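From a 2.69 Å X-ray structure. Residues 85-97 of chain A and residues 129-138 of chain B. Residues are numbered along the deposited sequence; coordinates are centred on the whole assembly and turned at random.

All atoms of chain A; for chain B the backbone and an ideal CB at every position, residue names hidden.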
# COMPACT_ATOMS: atom_id res chain seq x y z
N SER A 85 -1.08 6.55 -7.93
CA SER A 85 -0.16 5.44 -8.12
C SER A 85 -0.94 4.18 -8.51
O SER A 85 -2.00 3.91 -7.95
CB SER A 85 0.66 5.21 -6.85
OG SER A 85 1.51 4.09 -6.99
N PRO A 86 -0.42 3.43 -9.49
CA PRO A 86 -1.08 2.23 -10.01
C PRO A 86 -1.47 1.19 -8.95
O PRO A 86 -2.60 0.70 -8.99
CB PRO A 86 -0.03 1.66 -10.96
CG PRO A 86 0.69 2.87 -11.46
CD PRO A 86 0.77 3.79 -10.27
N THR A 87 -0.58 0.87 -8.02
CA THR A 87 -0.87 -0.21 -7.06
C THR A 87 -1.36 0.30 -5.71
O THR A 87 -1.59 -0.50 -4.81
CB THR A 87 0.36 -1.11 -6.80
OG1 THR A 87 1.40 -0.35 -6.17
CG2 THR A 87 0.89 -1.74 -8.09
N ASP A 88 -1.50 1.61 -5.56
CA ASP A 88 -1.96 2.15 -4.29
C ASP A 88 -3.42 1.77 -4.05
O ASP A 88 -4.30 2.18 -4.80
CB ASP A 88 -1.79 3.66 -4.24
CG ASP A 88 -2.03 4.22 -2.85
OD1 ASP A 88 -3.13 4.77 -2.60
OD2 ASP A 88 -1.12 4.10 -2.00
N ILE A 89 -3.66 1.01 -3.00
CA ILE A 89 -4.98 0.44 -2.76
C ILE A 89 -5.94 1.49 -2.20
O ILE A 89 -7.15 1.44 -2.46
CB ILE A 89 -4.89 -0.78 -1.81
CG1 ILE A 89 -6.25 -1.48 -1.69
CG2 ILE A 89 -4.37 -0.38 -0.44
CD1 ILE A 89 -6.16 -2.87 -1.13
N ASN A 90 -5.39 2.46 -1.46
CA ASN A 90 -6.16 3.55 -0.88
C ASN A 90 -6.91 4.35 -1.95
O ASN A 90 -8.12 4.55 -1.86
CB ASN A 90 -5.23 4.47 -0.08
CG ASN A 90 -5.98 5.49 0.76
OD1 ASN A 90 -7.02 6.02 0.35
ND2 ASN A 90 -5.44 5.79 1.94
N THR A 91 -6.17 4.80 -2.97
CA THR A 91 -6.74 5.61 -4.04
C THR A 91 -7.67 4.77 -4.91
O THR A 91 -8.76 5.21 -5.29
CB THR A 91 -5.63 6.24 -4.93
OG1 THR A 91 -4.69 6.96 -4.12
CG2 THR A 91 -6.21 7.19 -5.95
N THR A 92 -7.25 3.53 -5.17
CA THR A 92 -7.98 2.62 -6.03
C THR A 92 -9.34 2.27 -5.44
O THR A 92 -10.30 2.02 -6.17
CB THR A 92 -7.19 1.32 -6.28
OG1 THR A 92 -5.89 1.65 -6.78
CG2 THR A 92 -7.92 0.41 -7.27
N ALA A 93 -9.42 2.26 -4.11
CA ALA A 93 -10.70 2.02 -3.45
C ALA A 93 -11.68 3.17 -3.70
O ALA A 93 -12.86 2.94 -3.99
CB ALA A 93 -10.49 1.81 -1.96
N VAL A 94 -11.18 4.40 -3.61
CA VAL A 94 -12.03 5.57 -3.81
C VAL A 94 -12.50 5.61 -5.26
O VAL A 94 -13.68 5.87 -5.53
CB VAL A 94 -11.30 6.90 -3.48
CG1 VAL A 94 -12.19 8.08 -3.78
CG2 VAL A 94 -10.86 6.92 -2.02
N ILE A 95 -11.58 5.34 -6.18
CA ILE A 95 -11.92 5.29 -7.59
C ILE A 95 -12.95 4.21 -7.89
O ILE A 95 -13.93 4.45 -8.60
CB ILE A 95 -10.69 5.06 -8.47
CG1 ILE A 95 -9.70 6.22 -8.32
CG2 ILE A 95 -11.09 4.89 -9.93
CD1 ILE A 95 -8.39 5.98 -9.03
N GLU A 96 -12.74 3.01 -7.34
CA GLU A 96 -13.68 1.92 -7.58
C GLU A 96 -15.07 2.25 -7.05
O GLU A 96 -16.06 2.01 -7.74
CB GLU A 96 -13.22 0.61 -6.95
CG GLU A 96 -12.70 -0.40 -7.94
CD GLU A 96 -12.03 -1.59 -7.27
OE1 GLU A 96 -11.01 -2.09 -7.79
OE2 GLU A 96 -12.55 -2.04 -6.22
N TYR A 97 -15.14 2.80 -5.85
CA TYR A 97 -16.43 3.11 -5.25
C TYR A 97 -17.12 4.23 -6.02
O TYR A 97 -18.34 4.19 -6.23
CB TYR A 97 -16.27 3.51 -3.78
CG TYR A 97 -17.56 3.42 -3.01
CD1 TYR A 97 -17.95 2.22 -2.42
CD2 TYR A 97 -18.41 4.52 -2.87
CE1 TYR A 97 -19.13 2.11 -1.71
CE2 TYR A 97 -19.60 4.42 -2.16
CZ TYR A 97 -19.95 3.21 -1.58
OH TYR A 97 -21.13 3.10 -0.88
N UNK B 129 -10.66 -9.47 -7.85
CA UNK B 129 -10.08 -9.09 -6.58
C UNK B 129 -9.02 -8.03 -6.72
O UNK B 129 -9.13 -7.10 -7.52
CB UNK B 129 -9.49 -10.32 -5.88
N UNK B 130 -7.97 -8.18 -5.93
CA UNK B 130 -6.89 -7.22 -5.85
C UNK B 130 -5.92 -7.31 -7.04
O UNK B 130 -5.20 -6.36 -7.35
CB UNK B 130 -6.13 -7.42 -4.54
N UNK B 131 -5.94 -8.45 -7.73
CA UNK B 131 -4.91 -8.77 -8.73
C UNK B 131 -4.86 -7.82 -9.94
O UNK B 131 -3.77 -7.52 -10.43
CB UNK B 131 -5.14 -10.20 -9.24
N UNK B 132 -6.00 -7.33 -10.41
CA UNK B 132 -6.00 -6.40 -11.53
C UNK B 132 -5.29 -5.09 -11.18
O UNK B 132 -4.66 -4.46 -12.03
CB UNK B 132 -7.44 -6.12 -11.97
N UNK B 133 -5.39 -4.69 -9.92
CA UNK B 133 -4.71 -3.49 -9.46
C UNK B 133 -3.21 -3.75 -9.28
O UNK B 133 -2.38 -2.91 -9.63
CB UNK B 133 -5.33 -3.00 -8.15
N UNK B 134 -2.87 -4.92 -8.74
CA UNK B 134 -1.47 -5.27 -8.51
C UNK B 134 -0.69 -5.42 -9.82
O UNK B 134 0.45 -4.99 -9.92
CB UNK B 134 -1.38 -6.57 -7.70
N UNK B 135 -1.33 -6.03 -10.82
CA UNK B 135 -0.69 -6.25 -12.11
C UNK B 135 -0.71 -5.02 -13.03
O UNK B 135 -0.20 -5.07 -14.15
CB UNK B 135 -1.37 -7.42 -12.82
N UNK B 136 -1.28 -3.93 -12.55
CA UNK B 136 -1.43 -2.73 -13.37
C UNK B 136 -0.11 -2.20 -13.97
O UNK B 136 -0.10 -1.81 -15.13
CB UNK B 136 -2.08 -1.63 -12.53
N UNK B 137 0.99 -2.19 -13.19
CA UNK B 137 2.23 -1.75 -13.85
C UNK B 137 2.75 -2.72 -14.91
O UNK B 137 3.55 -2.33 -15.76
CB UNK B 137 3.32 -1.54 -12.80
N UNK B 138 2.30 -3.97 -14.86
CA UNK B 138 2.65 -4.91 -15.91
C UNK B 138 1.76 -4.68 -17.13
O UNK B 138 2.23 -4.75 -18.26
CB UNK B 138 2.52 -6.35 -15.41

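Position 129 has phi/psi of 59/-141°, and a positive phi by itself favours glycine; CA-to-CB points away from chain A. The residue is Gly B129.

At position 130 CA-to-CB runs sideways and the ideal CB has no chain A atom within 5.5 Å, so the backbone alone sets few limits. The end of Ile A89 is the nearby apolar feature, which would suit a medium or large aliphatic group. The residue is Val B130, whose CG2 lies 4.2 Å from Ile A89 CD1, with chi1 at 120°, between wells.

Positions 131 and 132 are out of reach of chain A, which therefore gives no basis for choice. They are Leu B131 and Asp B132.

Position 133 points toward chain A and has close neighbours there. Its ideal CB is 4.4 Å from Thr A92 CG2 and 4.7 Å from Pro A86 O, so space is short, and a small side chain such as alanine, serine, threonine or valine would suit. The residue is Thr B133, with chi1 at -59° (m). Its CG2 approaches Pro A86 O at 3.4 Å, while its OG1 lies 3.5 Å from Thr A92 CG2. The same OG1 is 4.4 Å from Glu A96 OE1, too far for a hydrogen bond; the contact is one of packing.

Position 134 sends CA-to-CB away, yet the ideal CB is 5.3 Å from Thr A87 CG2. A short side chain would add little here, whereas a long one could bring its end back. The residue is Trp B134: chi1 at 176° (t) brings CE3 to 4.3 Å from Thr A87 CG2, an oblique approach to the ring. Its backbone also takes part, with Trp B134 O 3.8 Å from Thr A87 CG2.

Position 135 points away, leaving its choice free of chain A. It is Leu B135.

Position 136 points toward chain A, with its ideal CB 4.2 Å from Pro A86 CB. That apolar neighbour favours an aliphatic group: leucine, isoleucine, valine or methionine. The residue is Leu B136, whose CD2 packs 3.9 Å from Pro A86 CB and 3.7 Å from Pro A86 O.

At position 137 CA-to-CB is sideways, with Pro A86 CB 5.0 Å from the ideal CB and Thr A87 CG2 5.3 Å away. Phi of -69° permits proline, although other compact apolar residues would also fit. Pro B137 places CD 3.7 Å from Thr A87 CG2 and 4.2 Å from Pro A86 CB.

Position 138 is out of reach; it is Leu B138.

Chain B 129-138: GVLDTWLLPL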
# COMPACT_ATOMS: atom_id res chain seq x y z
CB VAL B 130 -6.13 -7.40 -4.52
CG1 VAL B 130 -4.67 -7.74 -4.74
CG2 VAL B 130 -6.31 -6.19 -3.64
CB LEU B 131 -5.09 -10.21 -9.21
CG LEU B 131 -4.62 -11.25 -8.18
CD1 LEU B 131 -5.29 -12.59 -8.38
CD2 LEU B 131 -3.10 -11.39 -8.19
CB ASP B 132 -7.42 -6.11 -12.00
CG ASP B 132 -8.15 -7.35 -12.42
OD1 ASP B 132 -8.04 -7.74 -13.60
OD2 ASP B 132 -8.84 -7.95 -11.57
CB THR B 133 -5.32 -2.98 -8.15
OG1 THR B 133 -6.71 -2.71 -8.35
CG2 THR B 133 -4.62 -1.73 -7.67
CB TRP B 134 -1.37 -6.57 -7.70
CG TRP B 134 0.05 -7.02 -7.53
CD1 TRP B 134 0.67 -8.04 -8.19
CD2 TRP B 134 1.04 -6.43 -6.67
NE1 TRP B 134 1.98 -8.14 -7.77
CE2 TRP B 134 2.23 -7.16 -6.85
CE3 TRP B 134 1.03 -5.37 -5.77
CZ2 TRP B 134 3.40 -6.86 -6.15
CZ3 TRP B 134 2.18 -5.07 -5.08
CH2 TRP B 134 3.35 -5.81 -5.28
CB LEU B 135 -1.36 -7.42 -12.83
CG LEU B 135 -1.10 -8.81 -12.26
CD1 LEU B 135 -1.89 -9.84 -13.03
CD2 LEU B 135 0.39 -9.13 -12.30
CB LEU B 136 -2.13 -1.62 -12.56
CG LEU B 136 -2.76 -0.53 -13.42
CD1 LEU B 136 -3.79 -1.14 -14.35
CD2 LEU B 136 -3.39 0.54 -12.55
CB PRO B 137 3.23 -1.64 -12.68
CG PRO B 137 2.66 -2.44 -11.60
CD PRO B 137 1.18 -2.30 -11.73
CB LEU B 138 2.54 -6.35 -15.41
CG LEU B 138 3.15 -7.42 -16.32
CD1 LEU B 138 4.44 -6.90 -16.92
CD2 LEU B 138 3.41 -8.70 -15.54
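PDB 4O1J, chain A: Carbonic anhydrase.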